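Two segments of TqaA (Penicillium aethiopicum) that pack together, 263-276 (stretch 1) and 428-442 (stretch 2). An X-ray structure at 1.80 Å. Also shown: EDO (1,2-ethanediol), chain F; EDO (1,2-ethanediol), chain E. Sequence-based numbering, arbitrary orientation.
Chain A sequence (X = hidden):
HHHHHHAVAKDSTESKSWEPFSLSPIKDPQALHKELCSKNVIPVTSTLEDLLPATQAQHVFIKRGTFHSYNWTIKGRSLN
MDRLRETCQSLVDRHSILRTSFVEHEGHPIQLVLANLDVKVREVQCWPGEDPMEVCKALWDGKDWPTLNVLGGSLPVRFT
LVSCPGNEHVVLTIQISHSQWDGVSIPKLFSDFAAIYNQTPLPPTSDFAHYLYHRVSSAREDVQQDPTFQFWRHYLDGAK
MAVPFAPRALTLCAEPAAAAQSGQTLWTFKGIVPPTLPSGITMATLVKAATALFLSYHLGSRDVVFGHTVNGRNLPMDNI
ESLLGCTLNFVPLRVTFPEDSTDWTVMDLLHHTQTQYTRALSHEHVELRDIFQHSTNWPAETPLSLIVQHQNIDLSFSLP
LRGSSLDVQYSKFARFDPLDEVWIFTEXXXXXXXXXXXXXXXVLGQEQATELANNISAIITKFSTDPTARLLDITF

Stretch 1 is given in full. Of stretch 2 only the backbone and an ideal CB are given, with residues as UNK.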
# COMPACT_ATOMS: atom_id res chain seq x y z
N GLY A 263 1.55 23.54 -5.40
CA GLY A 263 2.52 22.73 -6.12
C GLY A 263 1.93 21.43 -6.65
O GLY A 263 0.73 21.19 -6.50
N GLN A 264 2.76 20.59 -7.26
CA GLN A 264 2.24 19.35 -7.81
C GLN A 264 3.07 18.13 -7.42
O GLN A 264 4.24 18.24 -7.04
CB GLN A 264 2.16 19.43 -9.33
CG GLN A 264 3.50 19.46 -10.02
CD GLN A 264 3.36 19.52 -11.54
OE1 GLN A 264 2.25 19.43 -12.07
NE2 GLN A 264 4.48 19.67 -12.24
N THR A 265 2.43 16.97 -7.50
CA THR A 265 3.09 15.71 -7.23
C THR A 265 4.12 15.48 -8.32
O THR A 265 3.78 15.54 -9.51
CB THR A 265 2.09 14.56 -7.21
OG1 THR A 265 1.15 14.76 -6.14
CG2 THR A 265 2.79 13.21 -7.04
N LEU A 266 5.37 15.28 -7.92
CA LEU A 266 6.43 14.94 -8.88
C LEU A 266 6.96 13.54 -8.62
O LEU A 266 7.27 13.20 -7.47
CB LEU A 266 7.60 15.92 -8.80
CG LEU A 266 7.38 17.40 -9.08
CD1 LEU A 266 8.74 18.11 -9.05
CD2 LEU A 266 6.74 17.55 -10.44
N TRP A 267 7.07 12.76 -9.69
CA TRP A 267 7.80 11.49 -9.66
C TRP A 267 9.14 11.65 -10.36
O TRP A 267 9.22 12.18 -11.47
CB TRP A 267 7.02 10.37 -10.35
CG TRP A 267 5.85 9.85 -9.60
CD1 TRP A 267 4.59 10.36 -9.58
CD2 TRP A 267 5.83 8.68 -8.77
NE1 TRP A 267 3.78 9.58 -8.78
CE2 TRP A 267 4.52 8.54 -8.28
CE3 TRP A 267 6.80 7.74 -8.40
CZ2 TRP A 267 4.14 7.50 -7.43
CZ3 TRP A 267 6.43 6.70 -7.55
CH2 TRP A 267 5.10 6.58 -7.08
N THR A 268 10.19 11.14 -9.72
CA THR A 268 11.53 11.25 -10.29
C THR A 268 12.20 9.88 -10.24
O THR A 268 12.15 9.20 -9.22
CB THR A 268 12.36 12.32 -9.55
OG1 THR A 268 11.67 13.57 -9.60
CG2 THR A 268 13.76 12.46 -10.17
N PHE A 269 12.80 9.46 -11.36
CA PHE A 269 13.28 8.08 -11.47
C PHE A 269 14.76 8.03 -11.77
O PHE A 269 15.26 8.85 -12.53
CB PHE A 269 12.52 7.33 -12.59
CG PHE A 269 11.02 7.38 -12.46
CD1 PHE A 269 10.35 6.46 -11.67
CD2 PHE A 269 10.27 8.33 -13.14
CE1 PHE A 269 8.96 6.49 -11.55
CE2 PHE A 269 8.89 8.37 -13.02
CZ PHE A 269 8.24 7.44 -12.22
N LYS A 270 15.44 7.04 -11.21
CA LYS A 270 16.84 6.77 -11.56
C LYS A 270 17.07 5.27 -11.56
O LYS A 270 16.86 4.60 -10.55
CB LYS A 270 17.80 7.47 -10.58
CG LYS A 270 19.30 7.27 -10.86
CD LYS A 270 19.65 7.67 -12.28
CE LYS A 270 21.08 8.19 -12.40
NZ LYS A 270 22.08 7.11 -12.32
N GLY A 271 17.49 4.72 -12.69
CA GLY A 271 17.78 3.30 -12.74
C GLY A 271 19.25 2.99 -12.61
O GLY A 271 20.10 3.71 -13.15
N ILE A 272 19.57 1.92 -11.89
CA ILE A 272 20.95 1.46 -11.77
C ILE A 272 21.04 -0.01 -12.07
O ILE A 272 20.03 -0.70 -12.06
CB ILE A 272 21.54 1.70 -10.35
CG1 ILE A 272 20.68 1.01 -9.29
CG2 ILE A 272 21.61 3.17 -10.07
CD1 ILE A 272 21.32 1.07 -7.88
N VAL A 273 22.25 -0.49 -12.37
CA VAL A 273 22.51 -1.91 -12.51
C VAL A 273 22.02 -2.62 -11.25
O VAL A 273 22.29 -2.12 -10.15
CB VAL A 273 24.00 -2.17 -12.69
CG1 VAL A 273 24.27 -3.67 -12.75
CG2 VAL A 273 24.49 -1.44 -13.95
N PRO A 274 21.29 -3.74 -11.39
CA PRO A 274 20.77 -4.44 -10.21
C PRO A 274 21.91 -4.80 -9.27
O PRO A 274 22.88 -5.44 -9.69
CB PRO A 274 20.11 -5.69 -10.79
CG PRO A 274 19.61 -5.21 -12.14
CD PRO A 274 20.73 -4.30 -12.64
N PRO A 275 21.83 -4.32 -8.03
CA PRO A 275 22.96 -4.51 -7.12
C PRO A 275 23.23 -5.97 -6.82
O PRO A 275 22.31 -6.78 -6.76
CB PRO A 275 22.53 -3.76 -5.85
CG PRO A 275 21.50 -2.79 -6.30
CD PRO A 275 20.80 -3.43 -7.46
N THR A 276 24.51 -6.27 -6.64
CA THR A 276 24.96 -7.55 -6.13
C THR A 276 24.82 -7.56 -4.61
O THR A 276 25.37 -6.70 -3.92
CB THR A 276 26.44 -7.80 -6.51
OG1 THR A 276 26.56 -7.79 -7.94
CG2 THR A 276 26.92 -9.14 -5.95
N UNK A 428 12.74 -3.59 -7.97
CA UNK A 428 13.81 -4.50 -8.41
C UNK A 428 13.45 -5.24 -9.69
O UNK A 428 13.06 -6.40 -9.62
CB UNK A 428 14.13 -5.51 -7.31
N UNK A 429 13.59 -4.57 -10.84
CA UNK A 429 13.37 -5.22 -12.13
C UNK A 429 14.57 -6.07 -12.54
O UNK A 429 15.64 -6.00 -11.93
CB UNK A 429 13.08 -4.17 -13.21
N UNK A 430 14.38 -6.87 -13.57
CA UNK A 430 15.43 -7.78 -14.03
C UNK A 430 16.62 -7.02 -14.61
O UNK A 430 17.76 -7.43 -14.42
CB UNK A 430 14.87 -8.75 -15.08
N UNK A 431 16.35 -5.91 -15.30
CA UNK A 431 17.43 -5.18 -15.97
C UNK A 431 17.86 -3.91 -15.22
O UNK A 431 18.83 -3.26 -15.61
CB UNK A 431 16.99 -4.81 -17.39
N UNK A 432 17.14 -3.54 -14.17
CA UNK A 432 17.51 -2.35 -13.40
C UNK A 432 16.86 -2.39 -12.01
O UNK A 432 15.79 -2.99 -11.83
CB UNK A 432 17.10 -1.08 -14.15
N UNK A 433 17.53 -1.79 -11.03
CA UNK A 433 16.84 -1.40 -9.79
C UNK A 433 16.45 0.05 -10.00
O UNK A 433 17.30 0.89 -10.28
CB UNK A 433 17.71 -1.59 -8.54
N UNK A 434 15.16 0.34 -9.93
CA UNK A 434 14.71 1.70 -10.17
C UNK A 434 14.43 2.43 -8.86
O UNK A 434 13.59 1.99 -8.08
CB UNK A 434 13.46 1.70 -11.05
N UNK A 435 15.16 3.51 -8.62
CA UNK A 435 14.93 4.35 -7.46
C UNK A 435 13.94 5.43 -7.88
O UNK A 435 14.16 6.15 -8.86
CB UNK A 435 16.23 4.95 -6.93
N UNK A 436 12.82 5.52 -7.16
CA UNK A 436 11.78 6.47 -7.50
C UNK A 436 11.56 7.41 -6.32
O UNK A 436 11.38 6.96 -5.19
CB UNK A 436 10.48 5.75 -7.88
N UNK A 437 11.57 8.70 -6.58
CA UNK A 437 11.24 9.67 -5.55
C UNK A 437 9.89 10.28 -5.87
O UNK A 437 9.64 10.68 -7.03
CB UNK A 437 12.32 10.75 -5.44
N UNK A 438 9.01 10.34 -4.87
CA UNK A 438 7.69 10.94 -5.06
C UNK A 438 7.42 11.94 -3.94
O UNK A 438 7.40 11.59 -2.75
CB UNK A 438 6.60 9.87 -5.10
N UNK A 439 7.20 13.19 -4.32
CA UNK A 439 6.95 14.24 -3.35
C UNK A 439 6.33 15.43 -4.03
O UNK A 439 6.55 15.66 -5.22
CB UNK A 439 8.24 14.64 -2.63
N UNK A 440 5.58 16.20 -3.27
CA UNK A 440 5.06 17.46 -3.79
C UNK A 440 6.19 18.44 -4.12
O UNK A 440 7.18 18.51 -3.39
CB UNK A 440 4.10 18.09 -2.78
N UNK A 441 6.04 19.20 -5.20
CA UNK A 441 7.11 20.06 -5.69
C UNK A 441 7.43 21.17 -4.71
O UNK A 441 8.51 21.77 -4.77
CB UNK A 441 6.73 20.66 -7.05
N UNK A 442 6.50 21.47 -3.81
CA UNK A 442 6.75 22.47 -2.78
C UNK A 442 7.70 21.92 -1.72
O UNK A 442 8.45 22.66 -1.10
CB UNK A 442 5.44 22.92 -2.14
C1 EDO F . 5.47 5.06 -11.25
O1 EDO F . 6.03 4.16 -10.28
C2 EDO F . 4.05 5.43 -10.84
O2 EDO F . 3.74 6.74 -11.34
C1 EDO E . 0.52 11.20 -9.43
O1 EDO E . 0.90 10.08 -8.60
C2 EDO E . -0.97 11.18 -9.83
O2 EDO E . -1.84 11.45 -8.71

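The two backbones run antiparallel (axes 160° apart, 4.5 Å at closest approach), so each CB from 433 to 440 lies on one of two sheet faces, alternating with position.

At 428, 429, 430 and 431 no atom of stretch 1 lies within 5.5 Å of the ideal CB, so the visible atoms barely restrict the choice: 428 is Pro428, 429 is His429, 430 is Ala430 and 431 is Asp431.

At 432 the CB points away overall yet lies 3.6 Å from Ile272 O. A long, flexible chain could leave over Gly271, which offers no side chain. It is Arg432, salt-bridged through NH1 to Asp431 OD1 (3.0 Å).

At 433 the CB is 3.8 Å from Pro275 CD and 4.0 Å from Ile272 CG1, an apolar setting for leucine, isoleucine, valine or methionine. Leu433 fills it.

Position 434 faces Gly271 on the side of Phe269 and Trp267; with space beside it, a long polar chain is plausible. Glu434 extends (chi1 t, chi2 t) until OE2 is 3.5 Å from Phe269 CD1, while OE1 accepts from Arg432 NE at 3.0 Å, part of a salt bridge.

At 435, on the opposite face, the CB is 3.7 Å from Lys270 O, and strand angles (-90/124) favour a beta-branched residue without demanding one. It is Val435.

At 436 the CB lies 3.9 Å from Phe269 CD1 and 4.2 Å from Trp267 CZ3, suiting an aliphatic stem with either an apolar or polar end. Gln436 lays CG 3.5 Å from Phe269 CD1, at the ring edge; NE2 donates to Glu434 OE2 (2.8 Å).

Position 437 shares a face with Thr268, its CB 4.1 Å from Thr268 O; valine, isoleucine or threonine would suit. It is Val437.

At 438 the CB sits 3.9 Å from Trp267 CE3, favouring a compact, polarizable or apolar group. Cys438 places CB over the six-membered ring of Trp267 and SG 3.7 Å from the centroid of the Trp267 five-membered ring, 21° off its normal.

At 439 the CB is 5.1 Å from Leu266 O, leaving the choice open; Ala439 is small.

Position 440 faces Thr265, whose hydroxyl invites a polar partner. Asn440 ND2 donates to a water (3.0 Å) that donates to Thr265 OG1 (2.7 Å).

At 441 the CB points toward stretch 1, 3.5 Å from Gln264 O; a small hydroxyl could accept from Gln264 N. Ser441 OG accepts from Gln264 N at 2.9 Å.

At 442 the CB points sideways, a loose setting; Arg442 brings CD within 3.6 Å of Gly263 N.

Stretch 2 428-442: PHADRLEVQVCANSR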
# COMPACT_ATOMS: atom_id res chain seq x y z
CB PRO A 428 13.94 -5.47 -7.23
CG PRO A 428 12.56 -5.55 -6.68
CD PRO A 428 11.91 -4.20 -6.92
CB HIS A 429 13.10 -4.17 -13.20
CG HIS A 429 11.86 -3.37 -12.95
ND1 HIS A 429 10.60 -3.85 -13.23
CD2 HIS A 429 11.69 -2.14 -12.41
CE1 HIS A 429 9.70 -2.94 -12.89
NE2 HIS A 429 10.34 -1.90 -12.39
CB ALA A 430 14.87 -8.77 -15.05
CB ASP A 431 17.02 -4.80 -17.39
CG ASP A 431 16.04 -3.64 -17.43
OD1 ASP A 431 15.12 -3.61 -16.59
OD2 ASP A 431 16.20 -2.75 -18.29
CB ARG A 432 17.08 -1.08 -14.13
CG ARG A 432 15.55 -0.88 -14.13
CD ARG A 432 15.09 0.11 -15.18
NE ARG A 432 13.66 0.41 -15.04
CZ ARG A 432 12.67 -0.40 -15.42
NH1 ARG A 432 12.95 -1.58 -15.95
NH2 ARG A 432 11.41 -0.03 -15.26
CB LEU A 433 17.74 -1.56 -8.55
CG LEU A 433 17.10 -1.09 -7.23
CD1 LEU A 433 16.07 -2.08 -6.74
CD2 LEU A 433 18.16 -0.84 -6.15
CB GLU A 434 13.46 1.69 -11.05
CG GLU A 434 13.12 3.06 -11.57
CD GLU A 434 12.04 2.98 -12.63
OE1 GLU A 434 12.39 2.80 -13.82
OE2 GLU A 434 10.86 3.06 -12.27
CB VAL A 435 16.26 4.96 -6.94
CG1 VAL A 435 16.02 5.94 -5.79
CG2 VAL A 435 17.25 3.85 -6.54
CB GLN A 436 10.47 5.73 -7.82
CG GLN A 436 10.66 4.54 -8.76
CD GLN A 436 9.40 3.71 -8.91
OE1 GLN A 436 8.51 3.76 -8.05
NE2 GLN A 436 9.31 2.95 -10.00
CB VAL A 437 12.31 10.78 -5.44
CG1 VAL A 437 11.86 11.86 -4.46
CG2 VAL A 437 13.67 10.19 -5.05
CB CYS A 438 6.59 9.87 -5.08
SG CYS A 438 4.95 10.57 -5.46
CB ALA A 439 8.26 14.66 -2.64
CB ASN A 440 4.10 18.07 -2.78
CG ASN A 440 3.36 19.25 -3.35
OD1 ASN A 440 3.88 20.35 -3.37
ND2 ASN A 440 2.15 19.02 -3.84
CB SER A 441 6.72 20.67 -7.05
OG SER A 441 5.49 21.34 -6.92
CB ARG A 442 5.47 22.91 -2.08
CG ARG A 442 4.47 23.69 -2.92
CD ARG A 442 3.14 23.65 -2.18
NE ARG A 442 3.18 22.55 -1.22
CZ ARG A 442 2.21 22.19 -0.39
NH1 ARG A 442 1.05 22.85 -0.39
NH2 ARG A 442 2.39 21.16 0.44
O HOH W 1 1.34 16.09 -3.77
O HOH W 2 10.17 13.80 -7.30
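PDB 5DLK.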